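Local coordinates for protein ACDH-11, isoform b (Caenorhabditis elegans, PDB 4Y9J) that belongs to the acyl-CoA dehydrogenase family of flavoproteins and binds flavin-adenine dinucleotide as part of a four-chain assembly, at residues F470-T481 against I534-S545; D485-V495 against I555-C563. All blocks are in the same frame, centred on the assembly; numbering follows the deposited sequence.

Contact 1: residues F470-T481 against I534-S545; sequences FGKRVEQLLGNT and IYSGALLIDHAS
Phe470 and Tyr535 both carry CG anti to the backbone N (chi1 -151° for the tyrosine), which swings the two rings into each other between helices 466-478 and 524-545. They meet as an offset edge-to-face pair: the edge of Phe470 points at the face of Tyr535, with centroids 5.7 Å apart, and CE1 of Phe470 lies 3.7 Å from CD2 of Tyr535. On the same phenylalanine, CZ rests against the CG2 branch of Ile534, 3.6 Å away. The hydroxyl end of the tyrosine reaches Arg473, the two side chains crossing at about a right angle. With chi2 bent to 58°, the arginine lays its CG 3.6 Å from Tyr535 OH, and the hydroxyl sits at the edge of the guanidinium, whose plane stands nearly upright to the ring. Glu374 ties the two together by taking a salt bridge from Arg473 NE and a hydrogen bond with Tyr535 OH.

One turn on, Leu477 is a knob in the hole formed by Tyr535, Ala538, Leu539 and Asp542. Its two methyls part company: CD1 is 3.8 Å from Ala538 CB, while CD2 reaches Asp542 OD2 at 3.5 Å, an oxygen that Arg40 holds in a salt bridge. Leu478 CD2 adds Ile541 CD1 on the other flank. This is a knob-into-hole contact between two helices that cross at 23°, within the helical region that matches the acyl-CoA dehydrogenase 11 C-terminal domain-like family.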
# COMPACT_ATOMS: atom_id res chain seq x y z
N PHE B 470 15.12 -41.02 -33.06
CA PHE B 470 15.91 -40.54 -31.96
C PHE B 470 17.25 -41.28 -31.92
O PHE B 470 18.31 -40.65 -31.76
CB PHE B 470 15.12 -40.75 -30.66
CG PHE B 470 15.85 -40.32 -29.42
CD1 PHE B 470 16.36 -39.05 -29.31
CD2 PHE B 470 15.98 -41.20 -28.33
CE1 PHE B 470 16.99 -38.64 -28.13
CE2 PHE B 470 16.63 -40.82 -27.18
CZ PHE B 470 17.12 -39.53 -27.08
N GLY B 471 17.20 -42.62 -32.07
CA GLY B 471 18.42 -43.44 -32.08
C GLY B 471 19.41 -42.99 -33.21
O GLY B 471 20.66 -42.89 -33.02
N LYS B 472 18.83 -42.70 -34.37
CA LYS B 472 19.62 -42.17 -35.51
C LYS B 472 20.28 -40.83 -35.20
O LYS B 472 21.49 -40.67 -35.45
CB LYS B 472 18.75 -41.99 -36.74
CG LYS B 472 18.38 -43.30 -37.34
CD LYS B 472 17.54 -43.14 -38.57
CE LYS B 472 17.32 -44.53 -39.12
NZ LYS B 472 16.44 -44.43 -40.30
N ARG B 473 19.51 -39.87 -34.64
CA ARG B 473 20.09 -38.59 -34.21
C ARG B 473 21.23 -38.77 -33.18
O ARG B 473 22.35 -38.23 -33.33
CB ARG B 473 18.98 -37.63 -33.71
CG ARG B 473 19.44 -36.22 -33.31
CD ARG B 473 20.13 -35.49 -34.45
NE ARG B 473 20.69 -34.19 -34.07
CZ ARG B 473 21.89 -33.75 -34.46
NH1 ARG B 473 22.66 -34.48 -35.21
NH2 ARG B 473 22.32 -32.55 -34.10
N VAL B 474 20.96 -39.58 -32.15
CA VAL B 474 22.00 -39.79 -31.16
C VAL B 474 23.25 -40.36 -31.78
O VAL B 474 24.34 -39.89 -31.50
CB VAL B 474 21.55 -40.69 -30.01
CG1 VAL B 474 22.72 -40.99 -29.08
CG2 VAL B 474 20.46 -40.03 -29.22
N GLU B 475 23.11 -41.37 -32.62
CA GLU B 475 24.31 -41.94 -33.29
C GLU B 475 25.05 -40.94 -34.22
O GLU B 475 26.36 -40.98 -34.30
CB GLU B 475 23.98 -43.23 -34.00
CG GLU B 475 22.89 -43.08 -35.05
CD GLU B 475 23.25 -43.57 -36.46
OE1 GLU B 475 23.55 -44.78 -36.62
OE2 GLU B 475 23.16 -42.73 -37.41
N GLN B 476 24.31 -40.00 -34.86
CA GLN B 476 25.03 -38.97 -35.62
C GLN B 476 25.96 -38.16 -34.73
O GLN B 476 27.13 -37.87 -35.07
CB GLN B 476 24.05 -37.98 -36.24
CG GLN B 476 23.11 -38.60 -37.25
CD GLN B 476 22.11 -37.61 -37.83
OE1 GLN B 476 21.75 -36.61 -37.24
NE2 GLN B 476 21.69 -37.90 -39.04
N LEU B 477 25.41 -37.81 -33.57
CA LEU B 477 26.11 -36.97 -32.62
C LEU B 477 27.34 -37.77 -32.10
O LEU B 477 28.49 -37.26 -31.99
CB LEU B 477 25.18 -36.56 -31.50
CG LEU B 477 24.20 -35.43 -31.87
CD1 LEU B 477 23.12 -35.26 -30.80
CD2 LEU B 477 24.93 -34.09 -32.07
N LEU B 478 27.12 -39.04 -31.84
CA LEU B 478 28.17 -39.83 -31.21
C LEU B 478 29.26 -40.21 -32.25
O LEU B 478 30.44 -40.37 -31.89
CB LEU B 478 27.59 -41.08 -30.53
CG LEU B 478 26.70 -40.81 -29.29
CD1 LEU B 478 26.32 -42.13 -28.69
CD2 LEU B 478 27.37 -39.90 -28.28
N GLY B 479 28.87 -40.38 -33.51
CA GLY B 479 29.88 -40.53 -34.59
C GLY B 479 30.63 -39.20 -34.59
O GLY B 479 30.05 -38.17 -34.23
N ASN B 480 31.91 -39.18 -34.95
CA ASN B 480 32.76 -38.00 -34.64
C ASN B 480 32.99 -37.68 -33.12
O ASN B 480 33.64 -36.69 -32.83
CB ASN B 480 32.40 -36.69 -35.44
CG ASN B 480 30.89 -36.40 -35.54
OD1 ASN B 480 30.29 -35.71 -34.67
ND2 ASN B 480 30.27 -36.91 -36.62
N THR B 481 32.52 -38.52 -32.17
CA THR B 481 33.13 -38.59 -30.81
C THR B 481 34.66 -38.75 -30.94
O THR B 481 35.21 -39.48 -31.81
CB THR B 481 32.67 -39.79 -29.88
OG1 THR B 481 31.25 -39.83 -29.71
CG2 THR B 481 33.28 -39.66 -28.46
N ILE B 534 19.81 -38.23 -22.45
CA ILE B 534 20.50 -38.89 -23.55
C ILE B 534 20.84 -37.86 -24.62
O ILE B 534 21.97 -37.82 -25.13
CB ILE B 534 19.65 -40.06 -24.14
CG1 ILE B 534 19.65 -41.22 -23.11
CG2 ILE B 534 20.21 -40.55 -25.50
CD1 ILE B 534 18.71 -42.36 -23.44
N TYR B 535 19.84 -37.09 -24.99
CA TYR B 535 19.98 -36.13 -26.08
C TYR B 535 21.01 -35.07 -25.65
O TYR B 535 21.93 -34.74 -26.43
CB TYR B 535 18.61 -35.51 -26.40
CG TYR B 535 18.40 -35.05 -27.82
CD1 TYR B 535 19.45 -34.64 -28.63
CD2 TYR B 535 17.08 -34.96 -28.33
CE1 TYR B 535 19.21 -34.22 -29.96
CE2 TYR B 535 16.83 -34.54 -29.64
CZ TYR B 535 17.87 -34.12 -30.42
OH TYR B 535 17.57 -33.67 -31.67
N SER B 536 20.90 -34.60 -24.41
CA SER B 536 21.77 -33.52 -23.91
C SER B 536 23.22 -34.03 -23.81
O SER B 536 24.20 -33.33 -24.19
CB SER B 536 21.29 -32.97 -22.56
OG SER B 536 20.04 -32.31 -22.67
N GLY B 537 23.39 -35.27 -23.35
CA GLY B 537 24.71 -35.82 -23.24
C GLY B 537 25.43 -35.93 -24.57
O GLY B 537 26.65 -35.65 -24.71
N ALA B 538 24.70 -36.46 -25.53
CA ALA B 538 25.26 -36.63 -26.89
C ALA B 538 25.68 -35.28 -27.51
O ALA B 538 26.71 -35.18 -28.20
CB ALA B 538 24.22 -37.28 -27.77
N LEU B 539 24.88 -34.26 -27.24
CA LEU B 539 25.16 -32.89 -27.67
C LEU B 539 26.40 -32.36 -27.00
O LEU B 539 27.26 -31.82 -27.66
CB LEU B 539 23.98 -31.98 -27.42
CG LEU B 539 22.83 -32.13 -28.41
CD1 LEU B 539 21.60 -31.58 -27.79
CD2 LEU B 539 23.14 -31.43 -29.74
N LEU B 540 26.54 -32.61 -25.70
CA LEU B 540 27.72 -32.19 -24.97
C LEU B 540 28.98 -32.86 -25.50
O LEU B 540 30.04 -32.25 -25.54
CB LEU B 540 27.55 -32.50 -23.46
CG LEU B 540 26.68 -31.51 -22.69
CD1 LEU B 540 26.39 -32.03 -21.31
CD2 LEU B 540 27.34 -30.15 -22.60
N ILE B 541 28.85 -34.10 -25.94
CA ILE B 541 29.98 -34.88 -26.40
C ILE B 541 30.42 -34.33 -27.74
O ILE B 541 31.62 -34.19 -27.97
CB ILE B 541 29.65 -36.38 -26.54
CG1 ILE B 541 29.62 -37.04 -25.17
CG2 ILE B 541 30.71 -37.12 -27.34
CD1 ILE B 541 28.82 -38.33 -25.15
N ASP B 542 29.45 -34.07 -28.61
CA ASP B 542 29.68 -33.53 -29.93
C ASP B 542 30.33 -32.16 -29.79
O ASP B 542 31.34 -31.86 -30.43
CB ASP B 542 28.36 -33.44 -30.66
CG ASP B 542 28.51 -33.14 -32.14
OD1 ASP B 542 29.24 -33.84 -32.86
OD2 ASP B 542 27.85 -32.18 -32.57
N HIS B 543 29.82 -31.35 -28.89
CA HIS B 543 30.43 -30.07 -28.59
C HIS B 543 31.88 -30.15 -28.10
O HIS B 543 32.73 -29.40 -28.60
CB HIS B 543 29.59 -29.37 -27.56
CG HIS B 543 30.04 -28.00 -27.22
ND1 HIS B 543 30.82 -27.72 -26.11
CD2 HIS B 543 29.76 -26.80 -27.78
CE1 HIS B 543 31.01 -26.42 -26.02
NE2 HIS B 543 30.41 -25.85 -27.04
N ALA B 544 32.16 -31.05 -27.15
CA ALA B 544 33.51 -31.18 -26.58
C ALA B 544 34.50 -31.79 -27.57
O ALA B 544 35.75 -31.61 -27.43
CB ALA B 544 33.48 -32.04 -25.32
N SER B 545 33.96 -32.57 -28.51
CA SER B 545 34.77 -33.29 -29.50
C SER B 545 35.29 -32.33 -30.58
O SER B 545 36.25 -32.65 -31.29
CB SER B 545 33.98 -34.44 -30.16
OG SER B 545 33.69 -35.50 -29.24

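Contact 2: residues D485-V495 against I555-C563; sequences DEKLKKSKEAV and IEVAYRYCC
Ser491 drops into a hole made by Ala558, Tyr559, Cys562 and Cys563, a knob-into-hole contact of a helix pair in the ACDH-11-type C-terminal helical region; helices 486-512 and 552-563 run 32° from parallel here, their axes 8.6 Å apart. Though its OG comes within 3.2 Å of Tyr559 CA, the hydroxyl spends its proton at home: it donates to Lys487 O at 2.7 Å. That carbonyl also takes the backbone N-H of Ser491, the two donors arriving from opposite faces of its plane, and its oxygen lies at the edge of the Tyr559 ring as well.

At the start of helix 486-512, Asp485 is the N-cap. Its OD1 accepts from Lys487 N at 2.8 Å and, weakly, from Leu488 N, while OD2 is turned to the methyls of Ile555. The CG2 of that isoleucine also meets Leu488 CG.

The one salt bridge between 485-495 and 555-563 belongs to Lys487. Its chain, extended beyond CG, passes Tyr559 at about a right angle, with CB and CG against the ring, and carries NZ on to Glu556. The carboxylate is gripped at both oxygens, since OE1 takes Arg560 NE through its anti lone pair at an N-H...O angle of 170°. Two positive partners would be expected to favour an ionised Glu556. Arg560 in turn uses NH1 for a salt bridge to Asp583 of a neighbouring subunit, so the network extends to the subunit interface. Lys487 NZ reaches the syn lone pair of Glu556 OE2 at 2.6 Å.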
# COMPACT_ATOMS: atom_id res chain seq x y z
N ASP B 485 40.08 -39.34 -26.60
CA ASP B 485 39.97 -38.92 -25.18
C ASP B 485 39.16 -39.97 -24.42
O ASP B 485 38.01 -40.23 -24.76
CB ASP B 485 39.26 -37.58 -25.05
CG ASP B 485 39.33 -37.01 -23.64
OD1 ASP B 485 38.83 -37.66 -22.70
OD2 ASP B 485 39.87 -35.90 -23.47
N GLU B 486 39.81 -40.58 -23.42
CA GLU B 486 39.22 -41.59 -22.55
C GLU B 486 37.88 -41.21 -21.88
O GLU B 486 37.01 -42.05 -21.68
CB GLU B 486 40.21 -41.85 -21.42
CG GLU B 486 39.85 -43.02 -20.54
CD GLU B 486 41.07 -43.76 -20.00
OE1 GLU B 486 41.93 -44.21 -20.81
OE2 GLU B 486 41.13 -43.89 -18.75
N LYS B 487 37.77 -39.95 -21.50
CA LYS B 487 36.54 -39.46 -20.84
C LYS B 487 35.39 -39.37 -21.81
O LYS B 487 34.28 -39.70 -21.47
CB LYS B 487 36.77 -38.11 -20.18
CG LYS B 487 37.55 -38.25 -18.89
CD LYS B 487 37.94 -36.91 -18.30
CE LYS B 487 38.64 -37.12 -16.97
NZ LYS B 487 38.54 -35.92 -16.09
N LEU B 488 35.69 -39.00 -23.06
CA LEU B 488 34.66 -38.92 -24.07
C LEU B 488 34.26 -40.32 -24.54
O LEU B 488 33.10 -40.57 -24.82
CB LEU B 488 35.12 -38.03 -25.19
CG LEU B 488 35.42 -36.60 -24.72
CD1 LEU B 488 36.01 -35.81 -25.88
CD2 LEU B 488 34.15 -35.91 -24.21
N LYS B 489 35.21 -41.24 -24.63
CA LYS B 489 34.85 -42.62 -24.95
C LYS B 489 33.88 -43.15 -23.91
O LYS B 489 32.83 -43.73 -24.25
CB LYS B 489 36.06 -43.58 -25.05
CG LYS B 489 35.64 -45.05 -25.28
CD LYS B 489 36.73 -46.13 -25.07
CE LYS B 489 38.02 -45.79 -25.74
NZ LYS B 489 38.96 -46.94 -25.64
N LYS B 490 34.21 -42.93 -22.63
CA LYS B 490 33.35 -43.42 -21.57
C LYS B 490 31.96 -42.77 -21.68
O LYS B 490 30.93 -43.43 -21.48
CB LYS B 490 33.94 -43.10 -20.21
CG LYS B 490 34.98 -44.08 -19.74
CD LYS B 490 35.23 -43.94 -18.23
CE LYS B 490 36.47 -43.12 -17.93
NZ LYS B 490 37.69 -43.96 -18.08
N SER B 491 31.95 -41.48 -21.97
CA SER B 491 30.71 -40.75 -22.10
C SER B 491 29.83 -41.31 -23.21
O SER B 491 28.63 -41.54 -23.00
CB SER B 491 30.98 -39.26 -22.34
OG SER B 491 31.74 -38.69 -21.27
N LYS B 492 30.45 -41.53 -24.39
CA LYS B 492 29.78 -42.22 -25.48
C LYS B 492 29.20 -43.58 -25.08
O LYS B 492 28.05 -43.87 -25.44
CB LYS B 492 30.72 -42.37 -26.71
CG LYS B 492 30.14 -43.28 -27.80
CD LYS B 492 31.09 -43.59 -28.95
CE LYS B 492 30.29 -44.04 -30.17
NZ LYS B 492 30.92 -45.17 -30.88
N GLU B 493 29.97 -44.40 -24.35
CA GLU B 493 29.45 -45.73 -24.02
C GLU B 493 28.30 -45.61 -23.02
O GLU B 493 27.37 -46.42 -23.04
CB GLU B 493 30.54 -46.64 -23.44
CG GLU B 493 31.60 -46.96 -24.48
CD GLU B 493 32.88 -47.55 -23.92
OE1 GLU B 493 33.03 -47.66 -22.70
OE2 GLU B 493 33.75 -47.90 -24.72
N ALA B 494 28.33 -44.60 -22.17
CA ALA B 494 27.20 -44.33 -21.24
C ALA B 494 25.88 -43.97 -21.98
O ALA B 494 24.80 -44.53 -21.72
CB ALA B 494 27.60 -43.26 -20.27
N VAL B 495 25.99 -43.09 -22.96
CA VAL B 495 24.85 -42.69 -23.75
C VAL B 495 24.29 -43.89 -24.57
O VAL B 495 23.08 -44.16 -24.57
CB VAL B 495 25.25 -41.53 -24.67
CG1 VAL B 495 24.11 -41.22 -25.62
CG2 VAL B 495 25.60 -40.29 -23.89
N ILE B 555 35.19 -30.85 -22.23
CA ILE B 555 35.35 -32.33 -22.08
C ILE B 555 34.91 -32.81 -20.69
O ILE B 555 34.20 -33.80 -20.54
CB ILE B 555 36.81 -32.81 -22.34
CG1 ILE B 555 37.19 -32.65 -23.81
CG2 ILE B 555 36.96 -34.29 -22.00
CD1 ILE B 555 38.68 -32.62 -24.09
N GLU B 556 35.34 -32.09 -19.68
CA GLU B 556 35.03 -32.46 -18.32
C GLU B 556 33.52 -32.39 -18.03
O GLU B 556 32.96 -33.22 -17.32
CB GLU B 556 35.77 -31.53 -17.38
CG GLU B 556 35.64 -31.97 -15.94
CD GLU B 556 36.22 -33.37 -15.65
OE1 GLU B 556 35.81 -33.99 -14.61
OE2 GLU B 556 37.12 -33.82 -16.45
N VAL B 557 32.86 -31.40 -18.62
CA VAL B 557 31.41 -31.25 -18.49
C VAL B 557 30.67 -32.42 -19.18
O VAL B 557 29.73 -32.98 -18.62
CB VAL B 557 30.95 -29.92 -19.10
CG1 VAL B 557 29.45 -29.90 -19.24
CG2 VAL B 557 31.36 -28.76 -18.23
N ALA B 558 31.13 -32.84 -20.37
CA ALA B 558 30.48 -33.95 -21.05
C ALA B 558 30.64 -35.22 -20.25
O ALA B 558 29.68 -36.01 -20.17
CB ALA B 558 30.99 -34.13 -22.45
N TYR B 559 31.84 -35.43 -19.71
CA TYR B 559 32.09 -36.59 -18.90
C TYR B 559 31.20 -36.62 -17.65
O TYR B 559 30.56 -37.65 -17.36
CB TYR B 559 33.59 -36.69 -18.53
CG TYR B 559 33.81 -37.73 -17.50
CD1 TYR B 559 33.90 -39.04 -17.86
CD2 TYR B 559 33.80 -37.42 -16.14
CE1 TYR B 559 34.06 -40.03 -16.95
CE2 TYR B 559 33.97 -38.43 -15.20
CZ TYR B 559 34.11 -39.75 -15.64
OH TYR B 559 34.26 -40.83 -14.77
N ARG B 560 31.16 -35.51 -16.92
CA ARG B 560 30.32 -35.44 -15.68
C ARG B 560 28.84 -35.59 -15.96
O ARG B 560 28.12 -36.30 -15.25
CB ARG B 560 30.61 -34.17 -14.92
CG ARG B 560 32.05 -34.11 -14.46
CD ARG B 560 32.24 -32.90 -13.59
NE ARG B 560 33.63 -32.68 -13.19
CZ ARG B 560 34.01 -31.78 -12.28
NH1 ARG B 560 33.11 -31.11 -11.64
NH2 ARG B 560 35.28 -31.61 -11.98
N TYR B 561 28.39 -34.99 -17.05
CA TYR B 561 26.97 -35.06 -17.38
C TYR B 561 26.63 -36.52 -17.71
O TYR B 561 25.59 -37.02 -17.31
CB TYR B 561 26.63 -34.15 -18.59
CG TYR B 561 25.15 -34.01 -18.82
CD1 TYR B 561 24.44 -34.99 -19.50
CD2 TYR B 561 24.46 -32.89 -18.36
CE1 TYR B 561 23.07 -34.87 -19.68
CE2 TYR B 561 23.08 -32.78 -18.51
CZ TYR B 561 22.41 -33.78 -19.21
OH TYR B 561 21.07 -33.68 -19.35
N CYS B 562 27.50 -37.18 -18.45
CA CYS B 562 27.15 -38.48 -18.97
C CYS B 562 27.45 -39.63 -17.99
O CYS B 562 26.78 -40.66 -18.01
CB CYS B 562 27.89 -38.76 -20.27
SG CYS B 562 27.28 -37.77 -21.64
N CYS B 563 28.52 -39.51 -17.22
CA CYS B 563 28.98 -40.63 -16.46
C CYS B 563 28.69 -40.51 -14.99
O CYS B 563 28.89 -41.45 -14.30
CB CYS B 563 30.47 -40.80 -16.63
SG CYS B 563 30.85 -41.20 -18.37

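Contacts 1 and 2 are neighbours in one bundle, their centres about 11 Å apart, and their segments alternate along the chain. Helix 524-545 of contact 1 lies against both helices of contact 2: Ile541 CD1 is 3.7 Å from Ser491 CB, Gly537 CA is 3.6 Å from Cys562 SG, and Leu540 CD1 is 3.4 Å from Tyr561 CG. Ile541 thus belongs to contact 1 and also touches Ser491 of contact 2. Val495 of contact 2 returns the favour by packing on Val474 and Leu478. Contact 1 touches no other subunit, whereas contact 2 borders one. None of the four segments includes a residue of the flavin-adenine dinucleotide pockets.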